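Local coordinates for protein butyryl-CoA dehydrogenase (Marinomonas mediterranea, PDB 6CXT) that belongs to the acyl-CoA dehydrogenase family of flavoproteins and binds FAD and the ligand FK4, at residues 85-90 / 157-161; 92-97 / 238-242; 150-154 / 210-214; 75-81 / 250-256. All blocks are in the same frame, centred on the assembly; numbering follows the deposited sequence.

Contact 1. Residues 85-90 / 157-161; sequences FAGAAH and VTNGS. With FAD (flavin-adenine dinucleotide), chain D.
Residues 85-90 of helix 81-101 lie against the end of strand 147-158 and its type II beta turn from Val157 to Gly160. The CA atoms come nearest at Ala86 and Asn159, 6.3 Å apart. Asn159 takes the left-handed backbone conformation (phi 71°, psi 12°), and its m rotamer (chi2 -22°) carries ND2 to within 3.0 Å of Ala86 O in a nearly straight hydrogen bond; ND2 also bonds Ala121 O. Thr158, chi1 m, uses both ends of its side chain: CG2 packs 4.0 Å from Ala89 CB, while OG1 donates to FAD N5 at 2.8 Å. Thr158 N adds a 2.9 Å hydrogen bond to FAD O4. This is the flavin site of the acyl-CoA dehydrogenase fold, where the helical N-terminal and beta middle domains meet at the isoalloxazine ring. Phe85, chi1 t, turns its ring edge to the flavin, CZ 3.9 Å from FAD C6, with CE2 3.7 Å from Thr158 OG1. His90, also t, leads away from Asn159, bonding Ala121 N through ND1.

Contact 2. Residues 92-97 / 238-242; sequences FACSMP and SMDWE. With FK4 (S-[2-({N-[(2R)-2-hydroxy-4-{[(R)-hydroxy(oxo)-lambda~5~-phosphanyl]oxy}-3,3-dimethylbutanoyl]-beta-alanyl}amino)ethyl] 1H-pyrrole-2-carbothioate), chain C.
A methionine methyl sits over the face of a tryptophan: Met96 CE is 3.6 Å from the centroid of the Trp241 six-membered ring, a CH-pi contact, with CE 3.4 Å from Trp241 CZ2. All three chi angles of Met96 are m, and its SD, 4.7 Å from the same centroid, makes this a Met-aromatic contact as well. The two helical segments cross at 124° between their N-to-C directions, with axes 8.3 Å apart at closest approach. Segment 92-97 contains a wider pi-type turn at 92-95 and is kinked at Pro97, which lacks the amide hydrogen for a bond to the preceding turn. Register is set by Phe92 CA to Glu242 CA, 5.0 Å, and Ala93 CA to Ser238 CA, 5.1 Å. Phe92 (m) meets Trp241 (m) with its ring edge, Phe92 CD1 being 3.9 Å from Trp241 CE3. Pro97 CG packs 3.7 Å from Ser238 CB, and one water bridges Ala93 O (2.7 Å) and Ser238 OG (2.6 Å). Met239 and Glu242 line the FK4 pocket, with Met239 CE 3.9 Å from FK4 S18; Glu242 OE2 bonds Ser363. Around this crossing of helices 81-101 and 231-245, helix 64-77 touches Phe92 and Trp241, while strand 121-124 packs against Ala93 and Met239.

Contact 3. Residues 150-154 / 210-214; sequences LNGGK and NQVFF
Strands 150-154 and 210-214 run antiparallel, 166° between their directions and 4.6 Å apart at closest approach, in the beta middle domain of the acyl-CoA dehydrogenase fold. Gly152 pairs with Phe214 and Lys154 with Val212 as hydrogen-bonded pairs, both with CA-CA 5.2 Å; between them Gly153 and Phe213 form a non-hydrogen-bonded pair drawn in to 4.2 Å between CA atoms. The ladder has four bonds: Gly152 N to Phe214 O 2.8 Å, Phe214 N to Gly152 O 2.7 Å, Lys154 N to Val212 O 2.7 Å and Val212 N to Lys154 O 2.9 Å. Gly152, at phi 158° and psi 171°, has a backbone in which a CB would jam against the preceding carbonyl. At Gly153 a CB would press on the Phe213 ring. That ring (chi1 t) folds back across the glycines, with Gly152 C over its face and Phe213 CD1 3.5 Å from Gly153 CA. The other face of the sheet carries Val212, Phe214 and Lys154. There Val168 of strand 165-171 and Val186 of strand 181-187, both from the neighbouring sheet, cover Phe214. Lys154 leaves the strand with chi1 and chi2 both m, and its NZ forms a salt bridge with Glu127. On the way its aliphatic chain meets the edge of the Phe214 ring (chi1 m), Lys154 CG lying 3.9 Å from Phe214 CE2.

Contact 4. Residues 75-81 / 250-256; sequences GQSCTDT and FVGAMQR. With EDO (1,2-ethanediol), chain E.
An arginine gathers backbone carbonyls where helix 64-77 ends against helix 248-267. Arg256 is extended through chi1 and chi2 (both t), then bends at chi3 (p), so that its NH1 donates to Gln76 O at 2.8 Å and, weakly, to Gly75 O at 3.0 Å and Cys78 O at 3.4 Å. Cys78 leaves the helical conformation, and Thr79 CA lies over a guanidinium face, 4.0 Å from Arg256 NH1. A water joins the turn, 2.8 Å from Gly75 O, 2.7 Å from Cys78 O, 2.6 Å from Thr81 OG1 and 3.2 Å from Arg256 NH2. The site links the two mainly helical parts of the acyl-CoA dehydrogenase fold, its N- and C-terminal domains. They meet at Gly252: its CA is 3.8 Å from Gln76 CA, and a CB there would clash with Gln76 N. Thr81, chi1 m, sets CG2 3.6 Å from Phe250 CE1. Asp80, the N-cap of helix 81-101, bonds Leu83 N through OD1, which also accepts from O1 of 1,2-ethanediol, probably from crystallisation, at 2.6 Å.

How the contacts relate
From the N terminus, the chain reaches contact 4 first, at the end of helix 64-77; its partner on helix 248-267 comes much later, so contact 4 closes the longest loop and encloses the other three. Helix 81-101 then supplies the first segments of contacts 1 and 2, where His90 O probably bonds Ser95 N. Contact 1 closes on strand 147-158 and contact 2 on helix 231-245, so their loops cross. Contact 3 starts on that same strand, crosses contact 1 and lies wholly within the span of contact 2; Val157 N probably bonds Asn210 O. Contacts 2 and 4 tie N-terminal to C-terminal helices, contact 1 joins helix to sheet, and contact 3 stays within the sheet.

Contact 1. Residues 85-90 / 157-161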
# COMPACT_ATOMS: atom_id res chain seq x y z
N PHE B 85 27.46 2.73 -8.20
CA PHE B 85 27.01 3.87 -7.40
C PHE B 85 28.23 4.79 -7.10
O PHE B 85 28.14 5.98 -7.32
CB PHE B 85 26.42 3.35 -6.11
CG PHE B 85 26.16 4.42 -5.08
CD1 PHE B 85 25.23 5.41 -5.29
CD2 PHE B 85 26.82 4.36 -3.85
CE1 PHE B 85 25.01 6.43 -4.30
CE2 PHE B 85 26.62 5.35 -2.86
CZ PHE B 85 25.69 6.37 -3.08
N ALA B 86 29.32 4.21 -6.60
CA ALA B 86 30.59 5.00 -6.38
C ALA B 86 30.97 5.76 -7.66
O ALA B 86 31.38 6.94 -7.60
CB ALA B 86 31.72 4.07 -5.92
N GLY B 87 30.89 5.08 -8.79
CA GLY B 87 31.31 5.63 -10.07
C GLY B 87 30.39 6.76 -10.47
O GLY B 87 30.83 7.76 -11.03
N ALA B 88 29.08 6.60 -10.21
CA ALA B 88 28.13 7.61 -10.63
C ALA B 88 28.17 8.83 -9.72
O ALA B 88 27.94 9.95 -10.17
CB ALA B 88 26.69 6.99 -10.70
N ALA B 89 28.53 8.62 -8.46
CA ALA B 89 28.64 9.70 -7.50
C ALA B 89 29.82 10.59 -8.00
O ALA B 89 29.70 11.79 -8.11
CB ALA B 89 28.99 9.14 -6.13
N HIS B 90 30.92 9.94 -8.32
CA HIS B 90 32.10 10.61 -8.86
C HIS B 90 31.77 11.40 -10.14
O HIS B 90 32.15 12.59 -10.28
CB HIS B 90 33.12 9.50 -9.11
CG HIS B 90 34.16 9.82 -10.13
ND1 HIS B 90 35.45 10.15 -9.79
CD2 HIS B 90 34.14 9.76 -11.48
CE1 HIS B 90 36.18 10.29 -10.88
NE2 HIS B 90 35.41 10.06 -11.93
N VAL B 157 30.53 10.85 3.33
CA VAL B 157 31.09 11.11 2.03
C VAL B 157 31.31 9.79 1.28
O VAL B 157 32.20 9.01 1.65
CB VAL B 157 32.43 11.89 2.21
CG1 VAL B 157 33.00 12.26 0.86
CG2 VAL B 157 32.10 13.19 3.02
N THR B 158 30.53 9.59 0.19
CA THR B 158 30.73 8.44 -0.66
C THR B 158 32.09 8.62 -1.39
O THR B 158 32.38 9.73 -1.90
CB THR B 158 29.55 8.31 -1.65
OG1 THR B 158 28.39 7.88 -0.91
CG2 THR B 158 29.86 7.27 -2.73
N ASN B 159 32.90 7.55 -1.42
CA ASN B 159 34.24 7.62 -1.95
C ASN B 159 35.20 8.41 -1.03
O ASN B 159 36.31 8.73 -1.49
CB ASN B 159 34.30 8.24 -3.37
CG ASN B 159 33.45 7.49 -4.37
OD1 ASN B 159 33.13 6.31 -4.16
ND2 ASN B 159 33.08 8.15 -5.45
N GLY B 160 34.80 8.71 0.19
CA GLY B 160 35.64 9.50 1.12
C GLY B 160 37.08 8.97 1.21
O GLY B 160 38.08 9.77 1.05
N SER B 161 37.22 7.66 1.46
CA SER B 161 38.56 7.08 1.65
C SER B 161 39.43 7.04 0.39
O SER B 161 40.65 7.16 0.48
CB SER B 161 38.49 5.68 2.29
OG SER B 161 37.68 4.87 1.44
PA FAD D . 17.74 13.68 8.24
O1A FAD D . 17.84 14.83 7.26
O2A FAD D . 18.10 13.77 9.72
O5B FAD D . 16.26 13.02 8.07
C5B FAD D . 15.75 12.04 8.99
C4B FAD D . 14.27 11.85 8.59
O4B FAD D . 13.57 13.12 8.67
C3B FAD D . 14.15 11.36 7.15
O3B FAD D . 12.99 10.52 7.15
C2B FAD D . 13.80 12.65 6.38
O2B FAD D . 13.14 12.43 5.11
C1B FAD D . 12.96 13.43 7.43
N9A FAD D . 12.97 14.87 7.09
C8A FAD D . 14.01 15.74 7.21
N7A FAD D . 13.66 16.96 6.68
C5A FAD D . 12.39 16.86 6.20
C6A FAD D . 11.40 17.74 5.53
N6A FAD D . 11.69 19.05 5.20
N1A FAD D . 10.18 17.20 5.21
C2A FAD D . 9.85 15.89 5.49
N3A FAD D . 10.70 15.06 6.12
C4A FAD D . 11.95 15.47 6.47
N1 FAD D . 26.04 12.98 1.57
C2 FAD D . 27.05 13.66 0.91
O2 FAD D . 27.18 14.88 1.19
N3 FAD D . 27.88 13.07 -0.00
C4 FAD D . 27.80 11.75 -0.26
O4 FAD D . 28.57 11.24 -1.08
C4X FAD D . 26.74 10.94 0.43
N5 FAD D . 26.60 9.61 0.26
C5X FAD D . 25.69 8.86 0.94
C6 FAD D . 25.63 7.47 0.69
C7 FAD D . 24.70 6.68 1.40
C7M FAD D . 24.68 5.19 1.16
C8 FAD D . 23.80 7.29 2.39
C8M FAD D . 22.80 6.46 3.13
C9 FAD D . 23.82 8.69 2.62
C9A FAD D . 24.75 9.48 1.91
N10 FAD D . 24.85 10.90 2.12
C10 FAD D . 25.85 11.64 1.39
C1' FAD D . 24.00 11.59 3.08
C2' FAD D . 22.57 11.70 2.50
O2' FAD D . 22.46 12.64 1.41
C3' FAD D . 21.61 11.98 3.64
O3' FAD D . 21.61 10.80 4.47
C4' FAD D . 20.19 12.47 3.30
O4' FAD D . 20.24 13.81 2.71
C5' FAD D . 19.30 12.52 4.55
O5' FAD D . 20.01 13.26 5.56
P FAD D . 20.13 12.65 7.00
O1P FAD D . 20.86 13.64 7.92
O2P FAD D . 20.70 11.25 7.01
O3P FAD D . 18.64 12.51 7.60

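Contact 2. Residues 92-97 / 238-242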
# COMPACT_ATOMS: atom_id res chain seq x y z
N PHE B 92 28.61 12.26 -11.57
CA PHE B 92 27.50 13.19 -11.68
C PHE B 92 27.51 14.24 -10.61
O PHE B 92 27.06 15.37 -10.86
CB PHE B 92 26.15 12.42 -11.80
CG PHE B 92 26.12 11.61 -13.06
CD1 PHE B 92 25.92 12.25 -14.30
CD2 PHE B 92 26.36 10.26 -13.05
CE1 PHE B 92 25.96 11.57 -15.48
CE2 PHE B 92 26.40 9.56 -14.25
CZ PHE B 92 26.19 10.20 -15.47
N ALA B 93 27.98 13.89 -9.42
CA ALA B 93 28.05 14.90 -8.38
C ALA B 93 29.38 15.71 -8.40
O ALA B 93 29.47 16.74 -7.71
CB ALA B 93 27.77 14.33 -6.97
N CYS B 94 30.38 15.21 -9.11
CA CYS B 94 31.72 15.83 -9.05
C CYS B 94 32.20 16.28 -10.42
O CYS B 94 32.44 17.51 -10.60
CB CYS B 94 32.73 14.89 -8.37
SG CYS B 94 32.23 14.37 -6.71
N SER B 95 32.37 15.35 -11.36
CA SER B 95 32.79 15.72 -12.72
C SER B 95 31.84 16.71 -13.40
O SER B 95 32.30 17.63 -14.07
CB SER B 95 33.02 14.52 -13.64
OG SER B 95 33.93 13.61 -13.03
N MET B 96 30.52 16.54 -13.24
CA MET B 96 29.61 17.47 -13.90
C MET B 96 29.64 18.93 -13.36
O MET B 96 29.70 19.87 -14.16
CB MET B 96 28.18 16.88 -13.99
CG MET B 96 28.11 15.63 -14.86
SD MET B 96 28.80 15.75 -16.54
CE MET B 96 27.63 16.92 -17.24
N PRO B 97 29.63 19.15 -12.03
CA PRO B 97 29.76 20.53 -11.61
C PRO B 97 31.12 21.16 -12.00
O PRO B 97 31.20 22.39 -12.19
CB PRO B 97 29.66 20.50 -10.10
CG PRO B 97 29.44 19.10 -9.73
CD PRO B 97 29.19 18.27 -10.92
N SER B 238 24.03 19.94 -9.39
CA SER B 238 24.76 18.65 -9.36
C SER B 238 23.75 17.53 -8.94
O SER B 238 23.81 16.45 -9.48
CB SER B 238 25.95 18.80 -8.43
OG SER B 238 25.94 18.01 -7.28
N MET B 239 22.87 17.82 -8.00
CA MET B 239 21.77 16.88 -7.63
C MET B 239 20.81 16.67 -8.80
O MET B 239 20.28 15.58 -8.97
CB MET B 239 21.02 17.36 -6.41
CG MET B 239 21.76 17.18 -5.11
SD MET B 239 22.39 15.47 -4.89
CE MET B 239 24.13 15.63 -5.36
N ASP B 240 20.62 17.68 -9.64
CA ASP B 240 19.82 17.44 -10.84
C ASP B 240 20.46 16.39 -11.73
O ASP B 240 19.77 15.51 -12.27
CB ASP B 240 19.49 18.73 -11.57
CG ASP B 240 18.32 18.56 -12.51
OD1 ASP B 240 17.19 18.30 -12.01
OD2 ASP B 240 18.53 18.67 -13.73
N TRP B 241 21.78 16.43 -11.86
CA TRP B 241 22.50 15.41 -12.59
C TRP B 241 22.45 14.05 -11.87
O TRP B 241 22.23 13.02 -12.52
CB TRP B 241 24.00 15.80 -12.77
CG TRP B 241 24.19 16.74 -13.94
CD1 TRP B 241 24.45 18.11 -13.89
CD2 TRP B 241 24.14 16.39 -15.31
NE1 TRP B 241 24.54 18.62 -15.16
CE2 TRP B 241 24.37 17.59 -16.06
CE3 TRP B 241 23.91 15.19 -16.00
CZ2 TRP B 241 24.32 17.62 -17.44
CZ3 TRP B 241 23.91 15.21 -17.36
CH2 TRP B 241 24.14 16.42 -18.08
N GLU B 242 22.72 14.05 -10.59
CA GLU B 242 22.85 12.79 -9.83
C GLU B 242 21.47 12.08 -9.70
O GLU B 242 21.34 10.89 -9.97
CB GLU B 242 23.42 13.06 -8.45
CG GLU B 242 23.72 11.77 -7.72
CD GLU B 242 24.35 12.03 -6.37
OE1 GLU B 242 25.59 12.14 -6.32
OE2 GLU B 242 23.65 12.11 -5.35
O01 FK4 C . 16.47 23.02 -5.07
P02 FK4 C . 17.00 23.73 -3.78
O03 FK4 C . 17.08 22.85 -2.48
C04 FK4 C . 16.10 21.89 -2.25
C05 FK4 C . 15.87 21.54 -0.80
C06 FK4 C . 14.79 20.43 -0.75
C07 FK4 C . 15.40 22.83 -0.08
C08 FK4 C . 17.18 21.09 -0.11
O09 FK4 C . 17.08 21.08 1.30
C10 FK4 C . 17.71 19.74 -0.63
N11 FK4 C . 17.80 18.72 0.40
C12 FK4 C . 18.26 17.43 0.02
C13 FK4 C . 19.79 17.28 0.18
C14 FK4 C . 20.37 16.28 -0.72
N15 FK4 C . 21.55 15.76 -0.18
C16 FK4 C . 22.33 14.80 -0.97
C17 FK4 C . 23.83 14.86 -0.61
S18 FK4 C . 24.85 14.10 -1.83
C19 FK4 C . 24.29 12.40 -1.82
C20 FK4 C . 25.27 11.69 -2.67
C21 FK4 C . 25.45 10.33 -2.80
C22 FK4 C . 26.48 10.18 -3.75
C23 FK4 C . 26.90 11.46 -4.18
N24 FK4 C . 26.16 12.40 -3.53
O25 FK4 C . 23.62 11.99 -0.84
O26 FK4 C . 19.91 15.97 -1.82
O27 FK4 C . 18.00 19.48 -1.85
O28 FK4 C . 18.37 24.25 -4.07
O HOH W 1 28.15 18.28 -5.99

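Contact 3. Residues 150-154 / 210-214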
# COMPACT_ATOMS: atom_id res chain seq x y z
N LEU B 150 39.41 26.49 4.71
CA LEU B 150 38.19 25.68 4.88
C LEU B 150 38.27 24.96 6.21
O LEU B 150 39.32 24.38 6.57
CB LEU B 150 38.04 24.69 3.73
CG LEU B 150 37.23 25.15 2.51
CD1 LEU B 150 37.93 26.22 1.66
CD2 LEU B 150 36.86 23.95 1.65
N ASN B 151 37.17 25.01 6.95
CA ASN B 151 37.13 24.41 8.21
C ASN B 151 35.79 23.72 8.47
O ASN B 151 34.76 24.39 8.48
CB ASN B 151 37.36 25.49 9.25
CG ASN B 151 37.98 24.94 10.49
OD1 ASN B 151 39.16 24.54 10.49
ND2 ASN B 151 37.20 24.89 11.55
N GLY B 152 35.79 22.41 8.73
CA GLY B 152 34.53 21.74 9.18
C GLY B 152 34.58 20.24 8.90
O GLY B 152 35.52 19.76 8.24
N GLY B 153 33.59 19.51 9.42
CA GLY B 153 33.45 18.03 9.18
C GLY B 153 32.31 17.74 8.18
O GLY B 153 31.29 18.44 8.15
N LYS B 154 32.50 16.75 7.31
CA LYS B 154 31.49 16.33 6.38
C LYS B 154 31.22 14.86 6.78
O LYS B 154 32.17 14.10 7.02
CB LYS B 154 31.96 16.50 4.92
CG LYS B 154 32.05 17.97 4.44
CD LYS B 154 30.76 18.78 4.72
CE LYS B 154 30.71 20.07 3.89
NZ LYS B 154 29.43 20.81 4.20
N ASN B 210 32.41 7.67 4.31
CA ASN B 210 33.33 8.09 5.35
C ASN B 210 33.03 9.46 5.92
O ASN B 210 32.55 10.35 5.23
CB ASN B 210 34.78 8.22 4.74
CG ASN B 210 35.20 7.03 3.96
OD1 ASN B 210 34.90 6.93 2.77
ND2 ASN B 210 35.94 6.10 4.61
N GLN B 211 33.44 9.64 7.17
CA GLN B 211 33.54 10.99 7.74
C GLN B 211 34.86 11.64 7.20
O GLN B 211 35.90 10.95 7.12
CB GLN B 211 33.61 10.85 9.25
CG GLN B 211 33.42 12.16 9.98
CD GLN B 211 32.94 11.91 11.37
OE1 GLN B 211 33.62 11.26 12.17
NE2 GLN B 211 31.73 12.39 11.67
N VAL B 212 34.78 12.91 6.84
CA VAL B 212 35.96 13.64 6.34
C VAL B 212 35.97 14.95 7.12
O VAL B 212 34.91 15.61 7.22
CB VAL B 212 35.94 13.94 4.82
CG1 VAL B 212 37.27 14.62 4.40
CG2 VAL B 212 35.74 12.65 3.98
N PHE B 213 37.12 15.27 7.73
CA PHE B 213 37.28 16.54 8.49
C PHE B 213 38.28 17.47 7.75
O PHE B 213 39.28 17.00 7.18
CB PHE B 213 37.66 16.31 9.97
CG PHE B 213 37.45 17.54 10.83
CD1 PHE B 213 36.18 17.83 11.41
CD2 PHE B 213 38.50 18.51 11.04
CE1 PHE B 213 35.98 19.00 12.17
CE2 PHE B 213 38.27 19.68 11.80
CZ PHE B 213 37.02 19.92 12.36
N PHE B 214 37.96 18.76 7.72
CA PHE B 214 38.81 19.76 7.06
C PHE B 214 39.23 20.68 8.18
O PHE B 214 38.41 21.42 8.76
CB PHE B 214 38.03 20.47 5.97
CG PHE B 214 37.59 19.56 4.86
CD1 PHE B 214 38.43 19.26 3.78
CD2 PHE B 214 36.29 18.99 4.89
CE1 PHE B 214 38.04 18.43 2.73
CE2 PHE B 214 35.89 18.14 3.83
CZ PHE B 214 36.75 17.85 2.76

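Contact 4. Residues 75-81 / 250-256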
# COMPACT_ATOMS: atom_id res chain seq x y z
N GLY B 75 23.85 -1.29 -14.97
CA GLY B 75 23.12 -1.63 -13.71
C GLY B 75 22.48 -2.99 -13.85
O GLY B 75 22.36 -3.71 -12.86
N GLN B 76 22.10 -3.34 -15.09
CA GLN B 76 21.53 -4.69 -15.35
C GLN B 76 22.59 -5.81 -15.33
O GLN B 76 22.37 -6.89 -14.72
CB GLN B 76 20.69 -4.70 -16.67
CG GLN B 76 19.92 -6.00 -16.87
CD GLN B 76 19.09 -5.97 -18.16
OE1 GLN B 76 18.59 -4.94 -18.56
NE2 GLN B 76 18.92 -7.12 -18.76
N SER B 77 23.75 -5.57 -15.91
CA SER B 77 24.67 -6.69 -16.10
C SER B 77 25.73 -6.77 -14.99
O SER B 77 26.29 -7.83 -14.81
CB SER B 77 25.35 -6.57 -17.46
OG SER B 77 26.12 -5.40 -17.50
N CYS B 78 26.02 -5.66 -14.31
CA CYS B 78 27.09 -5.65 -13.27
C CYS B 78 26.43 -5.91 -11.95
O CYS B 78 25.64 -5.08 -11.50
CB CYS B 78 27.85 -4.30 -13.17
SG CYS B 78 28.68 -3.77 -14.67
N THR B 79 26.74 -7.03 -11.31
CA THR B 79 26.09 -7.25 -10.02
C THR B 79 26.60 -6.39 -8.88
O THR B 79 25.95 -6.29 -7.86
CB THR B 79 26.17 -8.69 -9.57
OG1 THR B 79 27.53 -9.09 -9.71
CG2 THR B 79 25.18 -9.57 -10.45
N ASP B 80 27.77 -5.78 -9.05
CA ASP B 80 28.26 -4.89 -7.97
C ASP B 80 27.63 -3.49 -8.13
O ASP B 80 28.21 -2.54 -8.68
CB ASP B 80 29.78 -4.82 -7.97
CG ASP B 80 30.32 -4.16 -6.72
OD1 ASP B 80 29.53 -3.50 -5.98
OD2 ASP B 80 31.53 -4.29 -6.49
N THR B 81 26.41 -3.37 -7.64
CA THR B 81 25.69 -2.10 -7.67
C THR B 81 26.47 -0.99 -6.95
O THR B 81 26.44 0.15 -7.38
CB THR B 81 24.29 -2.34 -7.05
OG1 THR B 81 23.68 -3.44 -7.78
CG2 THR B 81 23.37 -1.09 -7.13
N PHE B 250 19.67 1.56 -10.94
CA PHE B 250 18.73 0.71 -10.20
C PHE B 250 17.60 0.24 -11.10
O PHE B 250 16.98 -0.77 -10.82
CB PHE B 250 18.17 1.50 -9.04
CG PHE B 250 19.26 2.14 -8.20
CD1 PHE B 250 20.35 1.36 -7.74
CD2 PHE B 250 19.21 3.52 -7.89
CE1 PHE B 250 21.42 1.94 -7.02
CE2 PHE B 250 20.25 4.10 -7.12
CZ PHE B 250 21.36 3.34 -6.72
N VAL B 251 17.31 0.98 -12.16
CA VAL B 251 16.38 0.49 -13.17
C VAL B 251 16.97 -0.78 -13.82
O VAL B 251 16.29 -1.80 -13.95
CB VAL B 251 16.11 1.56 -14.27
CG1 VAL B 251 15.34 0.96 -15.46
CG2 VAL B 251 15.33 2.76 -13.68
N GLY B 252 18.25 -0.75 -14.19
CA GLY B 252 18.92 -1.98 -14.63
C GLY B 252 18.91 -3.08 -13.56
O GLY B 252 18.59 -4.26 -13.86
N ALA B 253 19.24 -2.72 -12.31
CA ALA B 253 19.24 -3.73 -11.26
C ALA B 253 17.82 -4.38 -11.12
O ALA B 253 17.72 -5.59 -10.88
CB ALA B 253 19.70 -3.15 -9.92
N MET B 254 16.78 -3.59 -11.29
CA MET B 254 15.39 -4.11 -11.17
C MET B 254 15.06 -5.04 -12.35
O MET B 254 14.34 -5.99 -12.15
CB MET B 254 14.37 -2.95 -11.09
CG MET B 254 14.39 -2.37 -9.66
SD MET B 254 13.07 -1.15 -9.56
CE MET B 254 13.77 0.26 -10.43
N GLN B 255 15.56 -4.75 -13.54
CA GLN B 255 15.35 -5.68 -14.71
C GLN B 255 15.96 -7.03 -14.37
O GLN B 255 15.33 -8.08 -14.56
CB GLN B 255 15.97 -5.13 -16.02
CG GLN B 255 15.65 -6.03 -17.24
CD GLN B 255 14.14 -6.13 -17.49
OE1 GLN B 255 13.49 -5.13 -17.76
NE2 GLN B 255 13.57 -7.34 -17.40
N ARG B 256 17.13 -7.00 -13.73
CA ARG B 256 17.78 -8.23 -13.27
C ARG B 256 16.97 -8.98 -12.20
O ARG B 256 16.77 -10.19 -12.33
CB ARG B 256 19.23 -7.99 -12.78
CG ARG B 256 19.87 -9.30 -12.27
CD ARG B 256 21.35 -9.14 -11.79
NE ARG B 256 21.44 -8.15 -10.70
CZ ARG B 256 22.03 -6.96 -10.78
NH1 ARG B 256 22.65 -6.54 -11.91
NH2 ARG B 256 22.06 -6.18 -9.69
C1 EDO E . 28.13 -4.20 -3.02
O1 EDO E . 28.85 -3.05 -3.51
C2 EDO E . 27.05 -4.75 -3.98
O2 EDO E . 26.12 -3.66 -4.17
O HOH W 2 23.68 -3.52 -10.38